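Local structure of uncharacterized protein PF1083 (Pyrococcus furiosus, 3NRN) at residues H24-L29 with R197-N202; L13-F18 with L394-A399. The protein is of unknown function but binds adenosine monophosphate and is probably an oxidoreductase of the flavin-containing amine oxidase family. All blocks are in the same frame, centred on the assembly; numbering follows the deposited sequence.

How the contacts relate
Contact 1 and contact 2 have centres 13 Å apart and meet around helix 10-21, which follows strand 2-6 and leads into strand 25-29. Contact 2 sets this helix against helix 388-402, near the C-terminus; contact 1 sets the following strand against the end of helix 188-200 and is nested in the loop that contact 2 closes. They touch directly: Ile199 CG1 lies 3.7 Å from Ala17 CA, and Ile26 CG1 lies 3.6 Å from Gly16 O. Helices distant in sequence thus gather around the first strand-helix-strand unit of a Rossmann-type domain, whose residues also contribute to the AMP pocket.

Contact 1 of 2, residues H24-L29 with R197-N202; sequences HEIIVL and RIIMEN
Asn202, just past the end of helix 188-200 in the Rossmann-type domain, shares a water with His24 through their backbone carbonyls, while its flat carboxamide turns to another partner. That group folds back on the helix end, where Asn202 ND2 donates to Ile198 O over 2.6 Å with the acceptor in the amide plane. The bond is nearly straight, at 170°. At the guanidinium edge of Arg197 lies the Glu201 carboxylate; Arg197 NH1 reaches Glu201 OE1 at 2.9 Å in a salt bridge, approaching from above the carboxylate plane. The imidazole of His24 turns away from the helix, its ND1 bonded to Leu19 O.

In the parallel sheet of this domain, strand 25-29 lies between strands 2-6 and 205-207, and helix 188-200, which precedes strand 205-207 in the chain, covers it. Ile199 supplies the apolar part, using both branches. With chi1 at -64°, Ile199 CG2 stands anti to the backbone N and faces Ile26 CG2 at 4.5 Å, a loose approach. The other branch, extended through CG1, brings Ile199 CD1 to Val28 CG2 at 4.2 Å. The branches thus meet alternate residues of the strand, those whose CB faces the helix, and Leu13 of helix 10-21 also packs on Ile199. The Val28 side chain lies about 8 Å from the bound AMP, and the next residue, Leu29, lines the nucleotide pocket.

No direct hydrogen bond joins the two segments. One water spans the gap at the start of the strand, satisfying three backbone groups: it donates to His24 O at 2.8 Å and to Asn202 O at 2.9 Å, and it accepts the N-H of Ile26 with a separation of 3.0 Å between Ile26 N and the water oxygen.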
loop_
_atom_site.group_PDB
_atom_site.type_symbol
_atom_site.label_atom_id
_atom_site.label_comp_id
_atom_site.label_asym_id
_atom_site.label_seq_id
_atom_site.Cartn_x
_atom_site.Cartn_y
_atom_site.Cartn_z
ATOM N N HIS A 24 8.488 16.719 -19.126
ATOM C CA HIS A 24 9.796 16.758 -18.491
ATOM C C HIS A 24 10.624 15.581 -18.972
ATOM O O HIS A 24 10.080 14.593 -19.463
ATOM C CB HIS A 24 9.665 16.726 -16.969
ATOM C CG HIS A 24 8.874 17.868 -16.418
ATOM N ND1 HIS A 24 7.524 17.780 -16.154
ATOM C CD2 HIS A 24 9.230 19.143 -16.132
ATOM C CE1 HIS A 24 7.082 18.950 -15.732
ATOM N NE2 HIS A 24 8.097 19.795 -15.709
ATOM N N GLU A 25 11.939 15.696 -18.839
ATOM C CA GLU A 25 12.853 14.636 -19.251
ATOM C C GLU A 25 13.059 13.722 -18.039
ATOM O O GLU A 25 13.676 14.117 -17.042
ATOM C CB GLU A 25 14.180 15.251 -19.702
ATOM C CG GLU A 25 15.202 14.250 -20.196
ATOM C CD GLU A 25 16.585 14.861 -20.327
ATOM O OE1 GLU A 25 16.700 15.950 -20.929
ATOM O OE2 GLU A 25 17.555 14.251 -19.831
ATOM N N ILE A 26 12.533 12.503 -18.133
ATOM C CA ILE A 26 12.601 11.535 -17.042
ATOM C C ILE A 26 13.539 10.348 -17.264
ATOM O O ILE A 26 13.558 9.743 -18.334
ATOM C CB ILE A 26 11.193 10.952 -16.748
ATOM C CG1 ILE A 26 10.253 12.058 -16.266
ATOM C CG2 ILE A 26 11.294 9.805 -15.739
ATOM C CD1 ILE A 26 10.620 12.641 -14.938
ATOM N N ILE A 27 14.309 10.021 -16.233
ATOM C CA ILE A 27 15.202 8.872 -16.279
ATOM C C ILE A 27 15.019 8.066 -14.997
ATOM O O ILE A 27 15.344 8.530 -13.897
ATOM C CB ILE A 27 16.690 9.289 -16.405
ATOM C CG1 ILE A 27 16.914 10.036 -17.726
ATOM C CG2 ILE A 27 17.580 8.051 -16.357
ATOM C CD1 ILE A 27 18.349 10.474 -17.952
ATOM N N VAL A 28 14.472 6.867 -15.135
ATOM C CA VAL A 28 14.265 5.997 -13.981
ATOM C C VAL A 28 15.455 5.044 -13.876
ATOM O O VAL A 28 15.862 4.430 -14.864
ATOM C CB VAL A 28 12.967 5.185 -14.129
ATOM C CG1 VAL A 28 12.714 4.356 -12.870
ATOM C CG2 VAL A 28 11.796 6.135 -14.403
ATOM N N LEU A 29 16.023 4.946 -12.679
ATOM C CA LEU A 29 17.159 4.067 -12.434
ATOM C C LEU A 29 16.701 2.955 -11.495
ATOM O O LEU A 29 16.288 3.208 -10.367
ATOM C CB LEU A 29 18.314 4.865 -11.816
ATOM C CG LEU A 29 18.836 6.016 -12.690
ATOM C CD1 LEU A 29 19.970 6.743 -11.982
ATOM C CD2 LEU A 29 19.333 5.452 -14.032
ATOM N N ARG A 197 4.726 2.000 -20.067
ATOM C CA ARG A 197 4.370 2.421 -21.420
ATOM C C ARG A 197 4.254 3.939 -21.504
ATOM O O ARG A 197 4.718 4.553 -22.461
ATOM C CB ARG A 197 3.035 1.796 -21.843
ATOM C CG ARG A 197 2.429 2.415 -23.108
ATOM C CD ARG A 197 1.027 1.882 -23.386
ATOM N NE ARG A 197 0.027 2.417 -22.462
ATOM C CZ ARG A 197 -0.369 3.688 -22.438
ATOM N NH1 ARG A 197 0.150 4.564 -23.286
ATOM N NH2 ARG A 197 -1.294 4.086 -21.574
ATOM N N ILE A 198 3.629 4.539 -20.496
ATOM C CA ILE A 198 3.432 5.982 -20.481
ATOM C C ILE A 198 4.747 6.744 -20.418
ATOM O O ILE A 198 4.897 7.795 -21.048
ATOM C CB ILE A 198 2.534 6.399 -19.301
ATOM C CG1 ILE A 198 1.127 5.835 -19.509
ATOM C CG2 ILE A 198 2.503 7.913 -19.174
ATOM C CD1 ILE A 198 0.245 5.920 -18.284
ATOM N N ILE A 199 5.692 6.221 -19.650
ATOM C CA ILE A 199 6.998 6.856 -19.523
ATOM C C ILE A 199 7.788 6.747 -20.832
ATOM O O ILE A 199 8.410 7.712 -21.284
ATOM C CB ILE A 199 7.833 6.191 -18.399
ATOM C CG1 ILE A 199 7.154 6.407 -17.048
ATOM C CG2 ILE A 199 9.245 6.783 -18.362
ATOM C CD1 ILE A 199 7.852 5.699 -15.896
HETATM N N MSE A 200 7.760 5.565 -21.438
HETATM C CA MSE A 200 8.501 5.349 -22.673
HETATM C C MSE A 200 7.901 6.096 -23.860
HETATM O O MSE A 200 8.626 6.520 -24.756
HETATM C CB MSE A 200 8.598 3.851 -22.966
HETATM C CG MSE A 200 9.306 3.066 -21.860
HETATM SE SE MSE A 200 11.015 3.622 -21.557
HETATM C CE MSE A 200 10.794 4.969 -20.456
ATOM N N GLU A 201 6.584 6.276 -23.865
ATOM C CA GLU A 201 5.946 6.989 -24.964
ATOM C C GLU A 201 6.012 8.499 -24.759
ATOM O O GLU A 201 5.569 9.270 -25.603
ATOM C CB GLU A 201 4.493 6.530 -25.123
ATOM C CG GLU A 201 4.369 5.019 -25.262
ATOM C CD GLU A 201 3.010 4.561 -25.751
ATOM O OE1 GLU A 201 1.994 5.201 -25.406
ATOM O OE2 GLU A 201 2.962 3.539 -26.471
ATOM N N ASN A 202 6.577 8.926 -23.637
ATOM C CA ASN A 202 6.693 10.349 -23.364
ATOM C C ASN A 202 8.142 10.784 -23.204
ATOM O O ASN A 202 8.470 11.592 -22.329
ATOM C CB ASN A 202 5.889 10.721 -22.121
ATOM C CG ASN A 202 4.404 10.855 -22.412
ATOM O OD1 ASN A 202 3.961 11.857 -22.965
ATOM N ND2 ASN A 202 3.632 9.838 -22.048
HETATM O O HOH W 1 10.540 12.042 -20.386
#

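Contact 2 of 2, residues L13-F18 with L394-A399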
loop_
_atom_site.group_PDB
_atom_site.type_symbol
_atom_site.label_atom_id
_atom_site.label_comp_id
_atom_site.label_asym_id
_atom_site.label_seq_id
_atom_site.Cartn_x
_atom_site.Cartn_y
_atom_site.Cartn_z
ATOM N N LEU A 13 7.452 5.055 -10.361
ATOM C CA LEU A 13 6.843 4.970 -11.689
ATOM C C LEU A 13 5.655 5.929 -11.850
ATOM O O LEU A 13 5.434 6.464 -12.935
ATOM C CB LEU A 13 6.417 3.525 -11.976
ATOM C CG LEU A 13 7.604 2.549 -12.049
ATOM C CD1 LEU A 13 7.106 1.109 -12.125
ATOM C CD2 LEU A 13 8.471 2.901 -13.259
ATOM N N LEU A 14 4.901 6.154 -10.775
ATOM C CA LEU A 14 3.769 7.084 -10.835
ATOM C C LEU A 14 4.312 8.496 -11.067
ATOM O O LEU A 14 3.832 9.224 -11.931
ATOM C CB LEU A 14 2.952 7.049 -9.521
ATOM C CG LEU A 14 2.044 5.828 -9.287
ATOM C CD1 LEU A 14 1.542 5.784 -7.850
ATOM C CD2 LEU A 14 0.860 5.888 -10.260
ATOM N N ALA A 15 5.323 8.877 -10.289
ATOM C CA ALA A 15 5.923 10.199 -10.420
ATOM C C ALA A 15 6.564 10.380 -11.794
ATOM O O ALA A 15 6.393 11.420 -12.433
ATOM C CB ALA A 15 6.954 10.405 -9.332
ATOM N N GLY A 16 7.300 9.365 -12.240
ATOM C CA GLY A 16 7.956 9.433 -13.534
ATOM C C GLY A 16 6.955 9.578 -14.667
ATOM O O GLY A 16 7.166 10.334 -15.619
ATOM N N ALA A 17 5.856 8.850 -14.567
ATOM C CA ALA A 17 4.829 8.906 -15.584
ATOM C C ALA A 17 4.166 10.285 -15.605
ATOM O O ALA A 17 3.990 10.877 -16.669
ATOM C CB ALA A 17 3.791 7.831 -15.325
ATOM N N PHE A 18 3.804 10.800 -14.433
ATOM C CA PHE A 18 3.144 12.103 -14.362
ATOM C C PHE A 18 4.011 13.206 -14.948
ATOM O O PHE A 18 3.540 14.037 -15.735
ATOM C CB PHE A 18 2.797 12.468 -12.911
ATOM C CG PHE A 18 2.005 13.746 -12.780
ATOM C CD1 PHE A 18 0.613 13.725 -12.819
ATOM C CD2 PHE A 18 2.652 14.976 -12.652
ATOM C CE1 PHE A 18 -0.127 14.919 -12.729
ATOM C CE2 PHE A 18 1.925 16.176 -12.563
ATOM C CZ PHE A 18 0.530 16.144 -12.603
ATOM N N LEU A 394 -1.253 9.155 -2.736
ATOM C CA LEU A 394 -1.518 10.413 -2.047
ATOM C C LEU A 394 -0.196 11.146 -1.805
ATOM O O LEU A 394 -0.129 12.365 -1.879
ATOM C CB LEU A 394 -2.206 10.136 -0.708
ATOM C CG LEU A 394 -2.534 11.331 0.189
ATOM C CD1 LEU A 394 -3.519 12.258 -0.504
ATOM C CD2 LEU A 394 -3.116 10.820 1.493
ATOM N N GLY A 395 0.855 10.384 -1.517
ATOM C CA GLY A 395 2.161 10.971 -1.276
ATOM C C GLY A 395 2.746 11.554 -2.547
ATOM O O GLY A 395 3.403 12.594 -2.523
ATOM N N VAL A 396 2.511 10.879 -3.665
ATOM C CA VAL A 396 3.016 11.355 -4.942
ATOM C C VAL A 396 2.329 12.673 -5.273
ATOM O O VAL A 396 2.971 13.610 -5.743
ATOM C CB VAL A 396 2.765 10.314 -6.063
ATOM C CG1 VAL A 396 3.093 10.910 -7.439
ATOM C CG2 VAL A 396 3.632 9.095 -5.811
HETATM N N MSE A 397 1.029 12.754 -4.999
HETATM C CA MSE A 397 0.289 13.978 -5.277
HETATM C C MSE A 397 0.885 15.131 -4.472
HETATM O O MSE A 397 1.083 16.220 -5.005
HETATM C CB MSE A 397 -1.195 13.834 -4.913
HETATM C CG MSE A 397 -1.977 12.748 -5.651
HETATM SE SE MSE A 397 -3.744 12.734 -5.133
HETATM C CE MSE A 397 -4.495 12.291 -6.661
ATOM N N LYS A 398 1.176 14.882 -3.196
ATOM C CA LYS A 398 1.734 15.914 -2.322
ATOM C C LYS A 398 3.119 16.348 -2.779
ATOM O O LYS A 398 3.448 17.532 -2.747
ATOM C CB LYS A 398 1.807 15.407 -0.874
ATOM C CG LYS A 398 0.493 14.884 -0.331
ATOM C CD LYS A 398 -0.494 15.996 -0.039
ATOM C CE LYS A 398 -0.081 16.804 1.185
ATOM N NZ LYS A 398 -1.094 17.844 1.519
ATOM N N ALA A 399 3.943 15.389 -3.190
ATOM C CA ALA A 399 5.283 15.717 -3.657
ATOM C C ALA A 399 5.149 16.617 -4.880
ATOM O O ALA A 399 5.809 17.651 -4.973
ATOM C CB ALA A 399 6.055 14.447 -4.016
#
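Val396 of helix 388-402 rests on Leu14 and Ala15 of helix 10-21, and its two methyl groups account for the apolar contacts. Val396 CG2 approaches Leu14 at the root of its side chain, 4.3 Å from Leu14 CB. Val396 CG1 lies 4.3 Å from Ala15 CB; chi1 of 171° puts this methyl anti to the backbone N.

The second kind of contact is between side chain and backbone. Val396 CG1 also sits 4.2 Å from both Ala15 N and Ala15 CA, against the helix backbone itself. The CA atoms of Ala15 and Val396 are 6.3 Å apart, the nearest such pair of the two segments, consistent with the small side chain of Ala15.

Hydrogen bonding stays within each helix, as in Phe18 N to Leu14 O at 3.0 Å. Helix 10-21 follows strand 2-6 in the Rossmann-type beta-alpha-beta unit; a probable GxGxxG pattern (Gly7, Gly9, Gly12) runs into its start. Helix 388-402 covers it from the C-terminal part of the chain. With no hydrogen bond or salt bridge across it, this buried pair rests on apolar van der Waals packing, and any selectivity would probably lie in the fit of the surfaces.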